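Local coordinates for protein L-lysine 6-oxidase (Marinomonas mediterranea, PDB 3WEU) that oxidises the epsilon-amino group of L-lysine with a cysteine tryptophylquinone cofactor, releasing ammonium and the hydrogen peroxide that makes it antibacterial, at residues A[259-262]-A[263-267]; A[294-297]-A[298-302]; A[339-342]-A[343-347]; A[403-406]-A[407-411]. All coordinates share one frame; numbering follows the deposited sequence.

Along the chain the four contacts come in series, none crossing or enclosing another, and each is a local turn at a helix end. Interaction 1 starts helix 261-272 and interaction 2 starts helix 295-308; interaction 3 lies where helix 336-344 runs out into a loop, and interaction 4 starts helix 407-418. That last helix and the loop leading into it join the group. Ser-259 and Asp-267 of interaction 1 hydrogen-bond to Gln-409 and Thr-408, Ile-302 of interaction 2 packs on Gln-409, and from interaction 3 Arg-347 bonds to Leu-403 O while Phe-346 packs on Leu-405. Centres of interactions 1 and 4 lie about 10 Å apart.

Interaction 1 of 4, residues A[259-262]-A[263-267]; sequences STLS and DTCFD
Thr-260 and Asp-263 meet where the backbone turns from an extended stretch into helix 261-272, whose first regular bonds run from Thr-264 N to Thr-260 O (3.0 Å), from Cys-265 N to Leu-261 O and from Phe-266 N to Ser-262 O. The two side chains then bond back to each other's backbone. With chi1 at 74°, Thr-260 holds OG1 between its own N and carbonyl carbon, and there it accepts from Asp-263 N at 3.0 Å. In return Asp-263 OD2 takes the N-H of Thr-260 at 2.8 Å, a nearly straight bond (165°) that arrives on the anti side of the carboxylate, somewhat out of its plane. A water bridges the pair, 2.8 Å from Thr-260 OG1 and giving a weak bond to Asp-263 OD1. OD2 also forms a salt bridge with Arg-305, a second partner likely to favour the charged carboxylate.

Past the cap, Leu-261 lays CD2 obliquely against Thr-264 CB at 3.8 Å, and its CD1 lies 4.2 Å from Cys-265 SG. Leu-261 and Cys-265 both also pack on Ile-439 of helix 433-439. Ser-262 sends its hydroxyl out to Tyr-467, while Ser-259 reaches Gln-409. The reciprocal pair Thr-260/Asp-263 is a capping box, with threonine as N-cap and aspartate three residues on, closing the N-terminal end of helix 261-272 in a largely buried setting.

Interaction 2 of 4, residues A[294-297]-A[298-302]; sequences NFDR and DILPI
Arg-297 and Asp-298 lie side by side and form a two-pronged salt bridge. The guanidinium comes side-on: NE reaches Asp-298 OD1 at 3.0 Å from above the carboxylate plane, and NH2 meets the syn lone pair of Asp-298 OD2 at 3.1 Å. Both oxygens lie close to the guanidinium plane, yet the groups are turned 38° apart. The arginine chain leaves extended and bends at chi3 (65°), folding its head back beside the aspartate; one face passes over Asn-294 CB. NH1 bonds to Asp-427 O, and Tyr-429 adds a cation-pi contact and a hydrogen bond to Asp-298 OD1.

Hydrogen bonds to the backbone mark the N-terminus of helix 295-308. Asn-294 is the N-cap: OD1 accepts from Arg-297 N at 2.8 Å, while Asn-294 N gives a bond of the same length to Asp-298 OD2 from above the carboxylate plane, so that OD2 takes two donors. Phe-295 O is shared by Ile-299 N and, almost straight (177°), by Leu-300 N at 2.9 Å, the latter a wider pi-type turn. The helix then kinks: Pro-301 has no N-H to give, and Ile-302 N bonds only weakly, to Ile-299 O. The proline CG and CD sit against the carbonyl oxygens of Arg-297 and Asp-296.

Apolar contact gathers round Phe-295. CE1 touches Ile-299 CG2 at 3.7 Å, the side chains crossing at about a right angle, while CE2 meets Leu-300 CB at 3.8 Å, the backbone N of Leu-300 lying over one face of the ring. Ile-299 packs against Leu-413 and Trp-416 of helix 407-418.

Interaction 3 of 4, residues A[339-342]-A[343-347]; sequences RMKY and YNYFR
Tyr-342 and Phe-346, four residues apart, lie side by side with their rings pointing the same way. Tyr-342 swings CG opposite its backbone nitrogen (chi1 -179°), whereas Phe-346 has CG opposite its carbonyl carbon (chi1 -75°), and these different settings bring Tyr-342 CE1 to 3.5 Å from Phe-346 CE1. The planes are 17° from parallel, but the centroids are 5.7 Å apart, so the slid rings hardly overlap. The edge of the Phe-346 ring also points at the backbone, CD1 lying 3.3 Å from Tyr-342 O in the plane of the ring. Tyr-342 OH bonds to Phe-321 O, and its ring meets Phe-321, Tyr-328 and Trp-416 edge-to-face.

Lys-341 runs alongside Tyr-345. Its chain is straight through chi2 and then bends at chi3 and chi4, carrying NZ to a weak bond with Tyr-345 OH at 3.5 Å, while CG lies 4.0 Å from the ring atom CE2. Met-340 is folded at chi2 and again at chi3, curling CE back to 3.9 Å from Asn-344 ND2. Tyr-343 leaves on the same side as Met-340; both touch Ala-417 of helix 407-418, and Tyr-343 also touches Leu-410.

The backbone bonds change character here. Tyr-343 N to Arg-339 O (3.0 Å) and Asn-344 N to Met-340 O are helical, but Tyr-345 N bonds only weakly to Lys-341 O and turns to Tyr-342 O at 3.2 Å, approaching from above that carbonyl plane. Phe-346 N likewise reaches back just three residues, to Tyr-343 O: the i to i+3 bonds typical of a helix C-terminus, where the alpha-helical pattern tightens before the chain leaves as loop.

Interaction 4 of 4, residues A[403-406]-A[407-411]; sequences LALD and ATQLF
A chi1 of 73° tucks the carboxylate of Asp-406 between its own N and carbonyl carbon, and Gln-409, with chi1 -64° and a chain extended beyond CG, sends its amide back across it. The result is a capping box at the first turn of helix 407-418, with Asp-406 as N-cap. Asp-406 OD1 accepts from Gln-409 N at 2.9 Å, an almost straight bond (174°) on the syn side of the carboxylate, though well out of its plane, and weakly from Thr-408 N at 3.1 Å. The glutamine returns the favour: the N-H of Asp-406 points at an in-plane lone pair of Gln-409 OE1, 3.1 Å from N. The side chains cross at about a right angle, the CG of Gln-409 passing 3.4 Å from Asp-406 OD1.

Backbone closure follows from Leu-410 N to Asp-406 O. Second partners fix the amide, Ser-259 OG at OE1 and Ile-258 O at NE2, while Thr-408 OG1 bonds to Asp-267, so this helix start is fastened to helix 261-272 and the residues leading into it. Leu-405, just ahead of the cap, lays its CB against the turn, 3.8 Å from Gln-409 OE1 and 4.2 Å from Leu-410 CB.

Interaction 1 of 4, residues A[259-262]-A[263-267]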
loop_
_atom_site.group_PDB
_atom_site.type_symbol
_atom_site.label_atom_id
_atom_site.label_comp_id
_atom_site.label_asym_id
_atom_site.label_seq_id
_atom_site.Cartn_x
_atom_site.Cartn_y
_atom_site.Cartn_z
ATOM N N SER A 259 -25.602 25.374 -16.450
ATOM C CA SER A 259 -26.467 24.453 -17.208
ATOM C C SER A 259 -26.883 23.320 -16.247
ATOM O O SER A 259 -26.052 22.524 -15.759
ATOM C CB SER A 259 -25.786 23.914 -18.475
ATOM O OG SER A 259 -25.266 24.978 -19.298
ATOM N N THR A 260 -28.154 23.334 -15.909
ATOM C CA THR A 260 -28.774 22.341 -15.030
ATOM C C THR A 260 -29.273 21.154 -15.833
ATOM O O THR A 260 -29.434 21.210 -17.077
ATOM C CB THR A 260 -29.978 22.880 -14.239
ATOM O OG1 THR A 260 -31.110 23.021 -15.116
ATOM C CG2 THR A 260 -29.693 24.256 -13.639
ATOM N N LEU A 261 -29.594 20.080 -15.123
ATOM C CA LEU A 261 -30.237 18.949 -15.827
ATOM C C LEU A 261 -31.602 19.270 -16.387
ATOM O O LEU A 261 -32.020 18.714 -17.427
ATOM C CB LEU A 261 -30.290 17.743 -14.927
ATOM C CG LEU A 261 -30.083 16.321 -15.439
ATOM C CD1 LEU A 261 -31.367 15.599 -15.589
ATOM C CD2 LEU A 261 -29.143 16.095 -16.646
ATOM N N SER A 262 -32.311 20.232 -15.789
ATOM C CA SER A 262 -33.510 20.770 -16.479
ATOM C C SER A 262 -33.194 21.439 -17.821
ATOM O O SER A 262 -33.874 21.154 -18.819
ATOM C CB SER A 262 -34.332 21.706 -15.610
ATOM O OG SER A 262 -35.483 22.202 -16.290
ATOM N N ASP A 263 -32.135 22.229 -17.872
ATOM C CA ASP A 263 -31.683 22.773 -19.157
ATOM C C ASP A 263 -31.382 21.590 -20.121
ATOM O O ASP A 263 -31.738 21.671 -21.293
ATOM C CB ASP A 263 -30.463 23.654 -19.039
ATOM C CG ASP A 263 -30.702 24.823 -18.172
ATOM O OD1 ASP A 263 -31.714 25.480 -18.370
ATOM O OD2 ASP A 263 -29.934 25.036 -17.219
ATOM N N THR A 264 -30.779 20.514 -19.623
ATOM C CA THR A 264 -30.475 19.366 -20.480
ATOM C C THR A 264 -31.766 18.798 -21.078
ATOM O O THR A 264 -31.891 18.594 -22.323
ATOM C CB THR A 264 -29.702 18.283 -19.751
ATOM O OG1 THR A 264 -28.446 18.807 -19.303
ATOM C CG2 THR A 264 -29.471 17.068 -20.677
ATOM N N CYS A 265 -32.742 18.532 -20.210
ATOM C CA CYS A 265 -34.010 17.943 -20.668
ATOM C C CYS A 265 -34.717 18.877 -21.649
ATOM O O CYS A 265 -35.269 18.393 -22.641
ATOM C CB CYS A 265 -34.934 17.548 -19.493
ATOM S SG CYS A 265 -34.270 16.157 -18.581
ATOM N N PHE A 266 -34.725 20.192 -21.370
ATOM C CA PHE A 266 -35.326 21.177 -22.218
ATOM C C PHE A 266 -34.667 21.180 -23.610
ATOM O O PHE A 266 -35.327 21.124 -24.622
ATOM C CB PHE A 266 -35.225 22.582 -21.556
ATOM C CG PHE A 266 -35.934 23.647 -22.303
ATOM C CD1 PHE A 266 -37.323 23.631 -22.359
ATOM C CD2 PHE A 266 -35.250 24.592 -23.059
ATOM C CE1 PHE A 266 -37.998 24.574 -23.124
ATOM C CE2 PHE A 266 -35.918 25.554 -23.771
ATOM C CZ PHE A 266 -37.304 25.567 -23.795
ATOM N N ASP A 267 -33.332 21.212 -23.632
ATOM C CA ASP A 267 -32.589 21.244 -24.903
ATOM C C ASP A 267 -32.881 19.989 -25.737
ATOM O O ASP A 267 -33.142 20.092 -26.937
ATOM C CB ASP A 267 -31.099 21.320 -24.559
ATOM C CG ASP A 267 -30.183 21.180 -25.746
ATOM O OD1 ASP A 267 -30.355 21.948 -26.722
ATOM O OD2 ASP A 267 -29.263 20.322 -25.628
HETATM O O HOH W 1 -32.628 25.318 -15.723
#

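Interaction 2 of 4, residues A[294-297]-A[298-302]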
loop_
_atom_site.group_PDB
_atom_site.type_symbol
_atom_site.label_atom_id
_atom_site.label_comp_id
_atom_site.label_asym_id
_atom_site.label_seq_id
_atom_site.Cartn_x
_atom_site.Cartn_y
_atom_site.Cartn_z
ATOM N N ASN A 294 -36.834 35.961 -24.527
ATOM C CA ASN A 294 -37.323 36.849 -23.507
ATOM C C ASN A 294 -36.149 37.049 -22.516
ATOM O O ASN A 294 -35.597 36.068 -22.008
ATOM C CB ASN A 294 -38.504 36.239 -22.759
ATOM C CG ASN A 294 -38.948 37.099 -21.564
ATOM O OD1 ASN A 294 -38.763 36.734 -20.387
ATOM N ND2 ASN A 294 -39.552 38.258 -21.870
ATOM N N PHE A 295 -35.859 38.306 -22.150
ATOM C CA PHE A 295 -34.734 38.526 -21.269
ATOM C C PHE A 295 -34.879 37.816 -19.933
ATOM O O PHE A 295 -33.978 37.071 -19.498
ATOM C CB PHE A 295 -34.483 39.988 -21.023
ATOM C CG PHE A 295 -33.252 40.215 -20.165
ATOM C CD1 PHE A 295 -31.990 40.116 -20.705
ATOM C CD2 PHE A 295 -33.391 40.448 -18.792
ATOM C CE1 PHE A 295 -30.879 40.275 -19.923
ATOM C CE2 PHE A 295 -32.276 40.654 -18.005
ATOM C CZ PHE A 295 -31.025 40.553 -18.570
ATOM N N ASP A 296 -35.954 38.081 -19.236
ATOM C CA ASP A 296 -36.126 37.535 -17.929
ATOM C C ASP A 296 -36.155 35.996 -17.895
ATOM O O ASP A 296 -35.614 35.404 -16.971
ATOM C CB ASP A 296 -37.375 38.061 -17.186
ATOM C CG ASP A 296 -37.283 39.548 -16.747
ATOM O OD1 ASP A 296 -36.223 40.088 -16.558
ATOM O OD2 ASP A 296 -38.343 40.196 -16.644
ATOM N N ARG A 297 -36.822 35.363 -18.829
ATOM C CA ARG A 297 -36.984 33.918 -18.828
ATOM C C ARG A 297 -35.715 33.222 -19.334
ATOM O O ARG A 297 -35.331 32.198 -18.811
ATOM C CB ARG A 297 -38.143 33.516 -19.773
ATOM C CG ARG A 297 -38.506 32.036 -19.874
ATOM C CD ARG A 297 -39.635 31.726 -20.935
ATOM N NE ARG A 297 -39.114 32.057 -22.231
ATOM C CZ ARG A 297 -39.820 32.255 -23.338
ATOM N NH1 ARG A 297 -41.145 32.143 -23.331
ATOM N NH2 ARG A 297 -39.183 32.585 -24.469
ATOM N N ASP A 298 -35.088 33.754 -20.365
ATOM C CA ASP A 298 -34.072 33.007 -21.100
ATOM C C ASP A 298 -32.645 33.440 -20.793
ATOM O O ASP A 298 -31.700 32.644 -20.891
ATOM C CB ASP A 298 -34.276 33.124 -22.603
ATOM C CG ASP A 298 -35.651 32.633 -23.089
ATOM O OD1 ASP A 298 -36.200 31.663 -22.543
ATOM O OD2 ASP A 298 -36.168 33.298 -24.061
ATOM N N ILE A 299 -32.446 34.694 -20.463
ATOM C CA ILE A 299 -31.103 35.221 -20.411
ATOM C C ILE A 299 -30.669 35.499 -18.984
ATOM O O ILE A 299 -29.583 35.053 -18.521
ATOM C CB ILE A 299 -31.017 36.494 -21.204
ATOM C CG1 ILE A 299 -31.593 36.295 -22.624
ATOM C CG2 ILE A 299 -29.592 37.060 -21.227
ATOM C CD1 ILE A 299 -30.934 35.214 -23.421
ATOM N N LEU A 300 -31.511 36.216 -18.274
ATOM C CA LEU A 300 -31.245 36.546 -16.894
ATOM C C LEU A 300 -30.833 35.379 -16.010
ATOM O O LEU A 300 -29.968 35.569 -15.211
ATOM C CB LEU A 300 -32.399 37.306 -16.267
ATOM C CG LEU A 300 -32.350 37.690 -14.795
ATOM C CD1 LEU A 300 -31.212 38.702 -14.605
ATOM C CD2 LEU A 300 -33.730 38.279 -14.401
ATOM N N PRO A 301 -31.424 34.211 -16.148
ATOM C CA PRO A 301 -30.983 33.123 -15.257
ATOM C C PRO A 301 -29.531 32.749 -15.507
ATOM O O PRO A 301 -28.801 32.442 -14.592
ATOM C CB PRO A 301 -31.908 31.987 -15.658
ATOM C CG PRO A 301 -33.208 32.732 -16.149
ATOM C CD PRO A 301 -32.593 33.824 -16.964
ATOM N N ILE A 302 -29.076 32.869 -16.723
ATOM C CA ILE A 302 -27.702 32.541 -17.011
ATOM C C ILE A 302 -26.775 33.528 -16.293
ATOM O O ILE A 302 -25.788 33.195 -15.611
ATOM C CB ILE A 302 -27.444 32.527 -18.512
ATOM C CG1 ILE A 302 -28.225 31.399 -19.122
ATOM C CG2 ILE A 302 -25.943 32.332 -18.764
ATOM C CD1 ILE A 302 -28.251 31.450 -20.627
#

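Interaction 3 of 4, residues A[339-342]-A[343-347]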
loop_
_atom_site.group_PDB
_atom_site.type_symbol
_atom_site.label_atom_id
_atom_site.label_comp_id
_atom_site.label_asym_id
_atom_site.label_seq_id
_atom_site.Cartn_x
_atom_site.Cartn_y
_atom_site.Cartn_z
ATOM N N ARG A 339 -23.811 43.773 -27.012
ATOM C CA ARG A 339 -24.415 42.450 -26.785
ATOM C C ARG A 339 -23.682 41.366 -27.572
ATOM O O ARG A 339 -23.487 40.243 -27.072
ATOM C CB ARG A 339 -25.902 42.435 -27.123
ATOM C CG ARG A 339 -26.742 43.321 -26.218
ATOM C CD ARG A 339 -28.216 43.172 -26.555
ATOM N NE ARG A 339 -28.551 44.169 -27.540
ATOM C CZ ARG A 339 -28.759 43.929 -28.815
ATOM N NH1 ARG A 339 -28.720 42.711 -29.274
ATOM N NH2 ARG A 339 -29.016 44.920 -29.620
ATOM N N MET A 340 -23.273 41.709 -28.799
ATOM C CA MET A 340 -22.580 40.761 -29.648
ATOM C C MET A 340 -21.170 40.414 -29.077
ATOM O O MET A 340 -20.711 39.267 -29.185
ATOM C CB MET A 340 -22.400 41.333 -31.033
ATOM C CG MET A 340 -23.632 41.410 -31.866
ATOM S SD MET A 340 -24.263 39.805 -32.332
ATOM C CE MET A 340 -22.852 39.029 -32.920
ATOM N N LYS A 341 -20.501 41.411 -28.527
ATOM C CA LYS A 341 -19.202 41.189 -27.915
ATOM C C LYS A 341 -19.384 40.200 -26.747
ATOM O O LYS A 341 -18.604 39.285 -26.632
ATOM C CB LYS A 341 -18.588 42.434 -27.422
ATOM C CG LYS A 341 -17.092 42.274 -27.129
ATOM C CD LYS A 341 -16.549 43.584 -26.601
ATOM C CE LYS A 341 -15.178 44.009 -27.137
ATOM N NZ LYS A 341 -14.370 42.835 -27.494
ATOM N N TYR A 342 -20.403 40.394 -25.905
ATOM C CA TYR A 342 -20.709 39.536 -24.754
ATOM C C TYR A 342 -20.941 38.098 -25.249
ATOM O O TYR A 342 -20.334 37.150 -24.794
ATOM C CB TYR A 342 -21.964 40.113 -24.041
ATOM C CG TYR A 342 -22.469 39.420 -22.811
ATOM C CD1 TYR A 342 -22.977 38.126 -22.853
ATOM C CD2 TYR A 342 -22.474 40.081 -21.575
ATOM C CE1 TYR A 342 -23.462 37.487 -21.693
ATOM C CE2 TYR A 342 -22.921 39.431 -20.429
ATOM C CZ TYR A 342 -23.433 38.153 -20.494
ATOM O OH TYR A 342 -23.861 37.527 -19.341
ATOM N N TYR A 343 -21.786 37.952 -26.264
ATOM C CA TYR A 343 -22.087 36.673 -26.836
ATOM C C TYR A 343 -20.887 35.978 -27.491
ATOM O O TYR A 343 -20.706 34.773 -27.362
ATOM C CB TYR A 343 -23.168 36.853 -27.935
ATOM C CG TYR A 343 -23.406 35.606 -28.739
ATOM C CD1 TYR A 343 -24.150 34.570 -28.250
ATOM C CD2 TYR A 343 -22.885 35.459 -30.017
ATOM C CE1 TYR A 343 -24.393 33.407 -29.017
ATOM C CE2 TYR A 343 -23.111 34.328 -30.781
ATOM C CZ TYR A 343 -23.876 33.288 -30.269
ATOM O OH TYR A 343 -24.066 32.115 -30.993
ATOM N N ASN A 344 -20.071 36.769 -28.159
ATOM C CA ASN A 344 -18.936 36.197 -28.896
ATOM C C ASN A 344 -17.838 35.719 -27.963
ATOM O O ASN A 344 -16.929 35.038 -28.402
ATOM C CB ASN A 344 -18.402 37.164 -29.914
ATOM C CG ASN A 344 -19.270 37.243 -31.152
ATOM O OD1 ASN A 344 -19.826 36.241 -31.591
ATOM N ND2 ASN A 344 -19.163 38.364 -31.839
ATOM N N TYR A 345 -17.947 36.025 -26.655
ATOM C CA TYR A 345 -17.047 35.424 -25.684
ATOM C C TYR A 345 -17.475 34.067 -25.183
ATOM O O TYR A 345 -16.702 33.401 -24.422
ATOM C CB TYR A 345 -16.874 36.380 -24.507
ATOM C CG TYR A 345 -15.902 37.535 -24.714
ATOM C CD1 TYR A 345 -14.612 37.331 -25.283
ATOM C CD2 TYR A 345 -16.224 38.822 -24.311
ATOM C CE1 TYR A 345 -13.687 38.408 -25.398
ATOM C CE2 TYR A 345 -15.315 39.891 -24.442
ATOM C CZ TYR A 345 -14.061 39.660 -24.936
ATOM O OH TYR A 345 -13.201 40.648 -25.025
ATOM N N PHE A 346 -18.675 33.615 -25.577
ATOM C CA PHE A 346 -19.130 32.247 -25.255
ATOM C C PHE A 346 -18.595 31.281 -26.265
ATOM O O PHE A 346 -18.561 31.568 -27.452
ATOM C CB PHE A 346 -20.643 32.181 -25.110
ATOM C CG PHE A 346 -21.124 32.786 -23.802
ATOM C CD1 PHE A 346 -21.041 34.138 -23.558
ATOM C CD2 PHE A 346 -21.645 31.969 -22.847
ATOM C CE1 PHE A 346 -21.438 34.679 -22.340
ATOM C CE2 PHE A 346 -22.049 32.453 -21.617
ATOM C CZ PHE A 346 -21.938 33.811 -21.346
ATOM N N ARG A 347 -18.103 30.130 -25.767
ATOM C CA ARG A 347 -17.688 29.048 -26.667
ATOM C C ARG A 347 -18.877 28.465 -27.407
ATOM O O ARG A 347 -19.937 28.128 -26.816
ATOM C CB ARG A 347 -16.943 27.931 -25.950
ATOM C CG ARG A 347 -15.709 28.373 -25.177
ATOM C CD ARG A 347 -14.857 27.154 -24.750
ATOM N NE ARG A 347 -13.782 27.714 -23.947
ATOM C CZ ARG A 347 -13.909 28.120 -22.670
ATOM N NH1 ARG A 347 -14.988 27.945 -21.973
ATOM N NH2 ARG A 347 -12.894 28.681 -22.072
#

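Interaction 4 of 4, residues A[403-406]-A[407-411]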
loop_
_atom_site.group_PDB
_atom_site.type_symbol
_atom_site.label_atom_id
_atom_site.label_comp_id
_atom_site.label_asym_id
_atom_site.label_seq_id
_atom_site.Cartn_x
_atom_site.Cartn_y
_atom_site.Cartn_z
ATOM N N LEU A 403 -15.800 24.294 -21.192
ATOM C CA LEU A 403 -17.246 24.267 -21.165
ATOM C C LEU A 403 -17.901 25.142 -22.197
ATOM O O LEU A 403 -17.391 26.183 -22.540
ATOM C CB LEU A 403 -17.765 24.632 -19.751
ATOM C CG LEU A 403 -19.214 24.376 -19.388
ATOM C CD1 LEU A 403 -19.563 22.894 -19.511
ATOM C CD2 LEU A 403 -19.499 24.897 -17.998
ATOM N N ALA A 404 -19.077 24.724 -22.666
ATOM C CA ALA A 404 -20.024 25.603 -23.414
ATOM C C ALA A 404 -21.354 25.454 -22.722
ATOM O O ALA A 404 -21.624 24.463 -21.983
ATOM C CB ALA A 404 -20.169 25.133 -24.873
ATOM N N LEU A 405 -22.223 26.421 -22.981
ATOM C CA LEU A 405 -23.614 26.261 -22.721
ATOM C C LEU A 405 -24.188 25.107 -23.554
ATOM O O LEU A 405 -23.544 24.563 -24.502
ATOM C CB LEU A 405 -24.337 27.540 -23.086
ATOM C CG LEU A 405 -23.958 28.795 -22.304
ATOM C CD1 LEU A 405 -24.662 30.025 -22.830
ATOM C CD2 LEU A 405 -24.225 28.687 -20.819
ATOM N N ASP A 406 -25.416 24.714 -23.249
ATOM C CA ASP A 406 -26.077 23.781 -24.133
ATOM C C ASP A 406 -26.605 24.525 -25.359
ATOM O O ASP A 406 -26.633 25.732 -25.379
ATOM C CB ASP A 406 -27.122 22.875 -23.412
ATOM C CG ASP A 406 -28.396 23.553 -23.002
ATOM O OD1 ASP A 406 -28.966 24.309 -23.825
ATOM O OD2 ASP A 406 -28.935 23.230 -21.861
ATOM N N ALA A 407 -26.968 23.782 -26.384
ATOM C CA ALA A 407 -27.251 24.372 -27.681
ATOM C C ALA A 407 -28.452 25.303 -27.633
ATOM O O ALA A 407 -28.438 26.347 -28.272
ATOM C CB ALA A 407 -27.461 23.287 -28.726
ATOM N N THR A 408 -29.400 24.998 -26.766
ATOM C CA THR A 408 -30.601 25.841 -26.637
ATOM C C THR A 408 -30.322 27.118 -25.857
ATOM O O THR A 408 -30.682 28.227 -26.293
ATOM C CB THR A 408 -31.801 25.019 -26.136
ATOM O OG1 THR A 408 -32.020 23.957 -27.096
ATOM C CG2 THR A 408 -33.056 25.905 -25.946
ATOM N N GLN A 409 -29.573 26.995 -24.730
ATOM C CA GLN A 409 -29.166 28.190 -24.054
ATOM C C GLN A 409 -28.423 29.095 -24.976
ATOM O O GLN A 409 -28.599 30.298 -24.965
ATOM C CB GLN A 409 -28.297 27.850 -22.854
ATOM C CG GLN A 409 -28.982 27.077 -21.774
ATOM C CD GLN A 409 -28.007 26.664 -20.671
ATOM O OE1 GLN A 409 -26.990 25.979 -20.942
ATOM N NE2 GLN A 409 -28.261 27.136 -19.457
ATOM N N LEU A 410 -27.526 28.534 -25.753
ATOM C CA LEU A 410 -26.655 29.399 -26.562
ATOM C C LEU A 410 -27.429 30.020 -27.731
ATOM O O LEU A 410 -27.239 31.207 -28.072
ATOM C CB LEU A 410 -25.475 28.604 -27.039
ATOM C CG LEU A 410 -24.460 29.356 -27.857
ATOM C CD1 LEU A 410 -23.667 30.340 -26.988
ATOM C CD2 LEU A 410 -23.496 28.458 -28.617
ATOM N N PHE A 411 -28.369 29.261 -28.294
ATOM C CA PHE A 411 -29.237 29.820 -29.323
ATOM C C PHE A 411 -29.981 31.081 -28.787
ATOM O O PHE A 411 -30.025 32.141 -29.395
ATOM C CB PHE A 411 -30.272 28.798 -29.779
ATOM C CG PHE A 411 -31.337 29.415 -30.596
ATOM C CD1 PHE A 411 -31.014 29.935 -31.829
ATOM C CD2 PHE A 411 -32.585 29.623 -30.079
ATOM C CE1 PHE A 411 -31.964 30.585 -32.599
ATOM C CE2 PHE A 411 -33.541 30.262 -30.829
ATOM C CZ PHE A 411 -33.235 30.766 -32.096
#